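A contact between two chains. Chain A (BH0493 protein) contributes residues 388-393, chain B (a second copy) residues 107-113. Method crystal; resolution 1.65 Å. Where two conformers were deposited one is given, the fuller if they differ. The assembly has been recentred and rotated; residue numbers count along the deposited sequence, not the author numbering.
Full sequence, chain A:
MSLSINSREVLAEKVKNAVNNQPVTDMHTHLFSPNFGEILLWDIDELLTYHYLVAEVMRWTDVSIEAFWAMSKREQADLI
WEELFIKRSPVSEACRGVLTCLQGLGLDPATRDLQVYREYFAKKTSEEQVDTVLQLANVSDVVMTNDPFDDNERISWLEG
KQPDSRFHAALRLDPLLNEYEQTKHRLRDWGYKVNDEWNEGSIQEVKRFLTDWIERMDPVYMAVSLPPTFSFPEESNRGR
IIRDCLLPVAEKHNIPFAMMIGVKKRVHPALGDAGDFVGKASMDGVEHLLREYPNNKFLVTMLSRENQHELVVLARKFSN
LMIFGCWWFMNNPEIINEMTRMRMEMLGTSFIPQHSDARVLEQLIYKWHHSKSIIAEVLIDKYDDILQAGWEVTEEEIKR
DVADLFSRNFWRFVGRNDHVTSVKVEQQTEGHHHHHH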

ATOM      1  N   GLN A 388       2.046  22.773  16.734  1.00 21.73           N
ATOM      2  CA  GLN A 388       2.251  22.119  18.026  0.50 21.94           C
ATOM      3  C   GLN A 388       3.743  22.147  18.419  1.00 21.96           C
ATOM      4  O   GLN A 388       4.077  22.165  19.626  1.00 22.56           O
ATOM      5  CB  GLN A 388       1.694  20.692  18.020  0.50 22.55           C
ATOM      6  CG  GLN A 388       0.176  20.636  17.717  0.50 30.40           C
ATOM      7  CD  GLN A 388      -0.666  21.399  18.718  0.50 29.78           C
ATOM      8  OE1 GLN A 388      -0.566  21.166  19.911  0.50 31.85           O
ATOM      9  NE2 GLN A 388      -1.521  22.305  18.230  0.50 32.66           N
ATOM     10  N   ALA A 389       4.633  22.175  17.420  1.00 21.09           N
ATOM     11  CA  ALA A 389       6.097  22.277  17.661  1.00 21.72           C
ATOM     12  C   ALA A 389       6.573  23.698  17.956  1.00 22.40           C
ATOM     13  O   ALA A 389       7.782  23.925  18.121  1.00 22.67           O
ATOM     14  CB  ALA A 389       6.899  21.678  16.499  1.00 21.70           C
ATOM     15  N   GLY A 390       5.639  24.652  17.993  1.00 20.33           N
ATOM     16  CA  GLY A 390       5.966  26.035  18.319  1.00 20.71           C
ATOM     17  C   GLY A 390       6.100  26.988  17.169  1.00 22.20           C
ATOM     18  O   GLY A 390       6.282  28.197  17.371  1.00 23.81           O
ATOM     19  N   TRP A 391       6.037  26.486  15.941  1.00 20.45           N
ATOM     20  CA  TRP A 391       6.149  27.360  14.781  1.00 20.50           C
ATOM     21  C   TRP A 391       4.899  28.216  14.646  1.00 21.92           C
ATOM     22  O   TRP A 391       3.778  27.790  14.981  1.00 23.38           O
ATOM     23  CB  TRP A 391       6.293  26.532  13.516  1.00 22.43           C
ATOM     24  CG  TRP A 391       6.685  27.257  12.299  1.00 22.36           C
ATOM     25  CD1 TRP A 391       5.886  27.562  11.217  1.00 24.02           C
ATOM     26  CD2 TRP A 391       7.996  27.712  11.971  1.00 23.89           C
ATOM     27  NE1 TRP A 391       6.628  28.172  10.246  1.00 23.79           N
ATOM     28  CE2 TRP A 391       7.924  28.296  10.677  1.00 24.59           C
ATOM     29  CE3 TRP A 391       9.222  27.700  12.651  1.00 24.02           C
ATOM     30  CZ2 TRP A 391       9.028  28.859  10.049  1.00 27.01           C
ATOM     31  CZ3 TRP A 391      10.322  28.234  12.020  1.00 27.00           C
ATOM     32  CH2 TRP A 391      10.223  28.824  10.737  1.00 26.73           C
ATOM     33  N   GLU A 392       5.093  29.454  14.213  1.00 22.54           N
ATOM     34  CA  GLU A 392       3.935  30.321  13.951  1.00 25.63           C
ATOM     35  C   GLU A 392       3.723  30.437  12.448  1.00 26.60           C
ATOM     36  O   GLU A 392       4.542  31.016  11.731  1.00 28.82           O
ATOM     37  CB  GLU A 392       4.152  31.706  14.561  1.00 28.49           C
ATOM     38  CG  GLU A 392       4.046  31.752  16.098  1.00 58.68           C
ATOM     39  CD  GLU A 392       3.934  33.188  16.678  1.00 28.99           C
ATOM     40  OE1 GLU A 392       3.124  33.363  17.620  1.00 61.19           O
ATOM     41  OE2 GLU A 392       4.641  34.122  16.206  1.00 59.01           O
ATOM     42  N   VAL A 393       2.627  29.885  11.954  1.00 24.90           N
ATOM     43  CA  VAL A 393       2.357  30.034  10.523  1.00 25.94           C
ATOM     44  C   VAL A 393       1.396  31.192  10.275  1.00 24.03           C
ATOM     45  O   VAL A 393       0.429  31.363  11.020  1.00 25.04           O
ATOM     46  CB  VAL A 393       2.047  28.663   9.771  1.00 29.76           C
ATOM     47  CG1 VAL A 393       2.056  27.460  10.691  1.00 31.52           C
ATOM     48  CG2 VAL A 393       0.875  28.742   8.810  1.00 27.59           C
TER
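Chain B, residues 107-113: LDPATRD

Contacts between copies of one protein need not be built from paired helices or strands. Two irregular segments can fit together when each exposes backbone polar groups that the other, or a bridging water, can satisfy. The junction between residues 388-393 of chain A and 107-113 of chain B of BH0493 protein is a compact example, burying 373 Å² counted over both sides.

Backbone shape comes first. Chain A leaves a helix at A:Gly390, which closes the helix in a Schellman motif with phi/psi of 100/-6, and then runs extended from A:Trp391 to A:Val393. Chain B makes a tight turn: B:Pro109 to B:Thr111 have helical backbone angles, B:Arg112 turns to positive phi at 57/27, and B:Asp113 then takes the N-cap position of a helix. The turn is held from within, by B:Arg112 N donating to B:Pro109 O at 3.1 Å and by B:Ala110 N donating to the side-chain OD1 of B:Asp108 at 3.0 Å. No regular element pairs across the contact, but both segments advance in the same general sense, B:Asp108 and B:Pro109 lying by A:Gly390 and B:Arg112 reaching A:Trp391 and A:Glu392. The closest pair of CA atoms is that of A:Trp391 and B:Ala110, 4.8 Å apart.

Close packing centres on B:Pro109, whose CA-to-CB bond points toward chain A. Its CG lies against a carbonyl oxygen, 3.3 Å from A:Ala389 O, and its CB makes an apolar contact with CE3 of A:Trp391 at 4.1 Å. A:Gly390 is doubly apt: its backbone angles would jam a CB against the preceding carbonyl, and an ideal CB on A:Gly390 would stand just 3.1 Å from B:Pro109 CD. Farther along, the CG of A:Glu392 rests 3.6 Å from the CB of B:Ala110, methylene against methyl.

The long side chain of B:Arg112 illustrates how a guanidinium can use face and edge at once. With chi2 and chi3 both t, it extends until NE lies over one face of the A:Trp391 indole, 3.4 Å from CZ2, while CZ2 in turn lies over one face of the guanidinium. Near the plane of that group, at its edge, NH2 donates a hydrogen bond to A:Glu392 O at 2.8 Å, with an angle of 140° at the hydrogen. This is the only direct hydrogen bond between the two stretches. A:Gly390 O and B:Ala110 N approach to 3.2 Å, yet the angle is too poor for another.

Water supplies what direct contact does not. Water 1 donates both to A:Gly390 O at 2.8 Å and to B:Asp108 OD1 at 2.6 Å, joining two acceptors that could not bond to each other without a proton between them. Water 2 accepts from A:Glu392 N at 3.0 Å and from B:Arg112 NE at 2.9 Å, and donates to B:Pro109 O at 3.0 Å, thereby linking the extended segment of chain A to the turn.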

ATOM      1  N   LEU B 107      14.015  26.114  23.350  1.00 24.89           N
ATOM      2  CA  LEU B 107      14.147  27.212  22.408  1.00 26.16           C
ATOM      3  C   LEU B 107      12.775  27.510  21.795  1.00 29.22           C
ATOM      4  O   LEU B 107      11.881  26.677  21.860  1.00 30.56           O
ATOM      5  CB  LEU B 107      15.245  26.915  21.383  1.00 26.14           C
ATOM      6  CG  LEU B 107      16.636  26.579  21.969  1.00 28.45           C
ATOM      7  CD1 LEU B 107      17.587  25.921  20.992  1.00 22.86           C
ATOM      8  CD2 LEU B 107      17.267  27.849  22.635  1.00 26.44           C
ATOM      9  N   ASP B 108      12.573  28.710  21.268  1.00 28.62           N
ATOM     10  CA  ASP B 108      11.241  29.052  20.790  1.00 29.21           C
ATOM     11  C   ASP B 108      11.231  29.169  19.253  1.00 26.53           C
ATOM     12  O   ASP B 108      11.762  30.153  18.695  1.00 26.21           O
ATOM     13  CB  ASP B 108      10.794  30.362  21.448  1.00 29.83           C
ATOM     14  CG  ASP B 108       9.339  30.689  21.177  1.00 46.56           C
ATOM     15  OD1 ASP B 108       8.704  29.943  20.407  1.00 33.70           O
ATOM     16  OD2 ASP B 108       8.839  31.690  21.742  1.00 32.71           O
ATOM     17  N   PRO B 109      10.677  28.145  18.546  1.00 24.07           N
ATOM     18  CA  PRO B 109      10.602  28.298  17.084  1.00 22.13           C
ATOM     19  C   PRO B 109       9.808  29.485  16.588  1.00 22.84           C
ATOM     20  O   PRO B 109       9.978  29.868  15.452  1.00 22.87           O
ATOM     21  CB  PRO B 109       9.910  26.999  16.632  1.00 21.32           C
ATOM     22  CG  PRO B 109      10.321  26.003  17.631  1.00 19.98           C
ATOM     23  CD  PRO B 109      10.252  26.796  18.960  1.00 22.48           C
ATOM     24  N   ALA B 110       8.904  30.018  17.402  1.00 26.90           N
ATOM     25  CA  ALA B 110       8.089  31.154  16.971  1.00 27.16           C
ATOM     26  C   ALA B 110       8.943  32.359  16.543  1.00 28.75           C
ATOM     27  O   ALA B 110       8.578  33.055  15.605  1.00 30.52           O
ATOM     28  CB  ALA B 110       7.096  31.539  18.054  1.00 28.01           C
ATOM     29  N   THR B 111      10.090  32.584  17.188  1.00 27.56           N
ATOM     30  CA  THR B 111      10.957  33.725  16.849  1.00 27.65           C
ATOM     31  C   THR B 111      11.717  33.554  15.519  1.00 28.45           C
ATOM     32  O   THR B 111      12.150  34.547  14.885  1.00 30.54           O
ATOM     33  CB  THR B 111      11.961  34.006  17.982  1.00 28.03           C
ATOM     34  OG1 THR B 111      12.860  32.893  18.113  1.00 28.00           O
ATOM     35  CG2 THR B 111      11.206  34.230  19.266  1.00 25.68           C
ATOM     36  N   ARG B 112      11.882  32.302  15.066  1.00 25.99           N
ATOM     37  CA  ARG B 112      12.735  32.007  13.909  1.00 22.19           C
ATOM     38  C   ARG B 112      14.194  32.493  14.083  1.00 24.76           C
ATOM     39  O   ARG B 112      14.900  32.767  13.117  1.00 25.59           O
ATOM     40  CB  ARG B 112      12.107  32.563  12.624  1.00 20.92           C
ATOM     41  CG  ARG B 112      10.665  32.028  12.470  1.00 22.25           C
ATOM     42  CD  ARG B 112      10.078  32.385  11.133  1.00 23.21           C
ATOM     43  NE  ARG B 112       8.663  32.031  11.101  1.00 19.04           N
ATOM     44  CZ  ARG B 112       7.899  32.211  10.045  1.00 22.34           C
ATOM     45  NH1 ARG B 112       8.411  32.795   8.964  1.00 24.85           N
ATOM     46  NH2 ARG B 112       6.611  31.849  10.088  1.00 23.07           N
ATOM     47  N   ASP B 113      14.641  32.581  15.329  1.00 25.35           N
ATOM     48  CA  ASP B 113      15.893  33.308  15.612  1.00 26.56           C
ATOM     49  C   ASP B 113      17.076  32.358  15.616  1.00 25.93           C
ATOM     50  O   ASP B 113      17.519  31.904  16.689  1.00 24.91           O
ATOM     51  CB  ASP B 113      15.760  34.034  16.946  1.00 28.30           C
ATOM     52  CG  ASP B 113      16.775  35.147  17.089  1.00 40.84           C
ATOM     53  OD1 ASP B 113      17.841  35.020  16.476  1.00 29.83           O
ATOM     54  OD2 ASP B 113      16.493  36.135  17.795  1.00 33.99           O
TER
HETATM   55  O   HOH W   1       6.411  28.755  20.084  1.00 35.36           O
HETATM   56  O   HOH W   2       7.802  30.681  13.562  1.00 24.11           O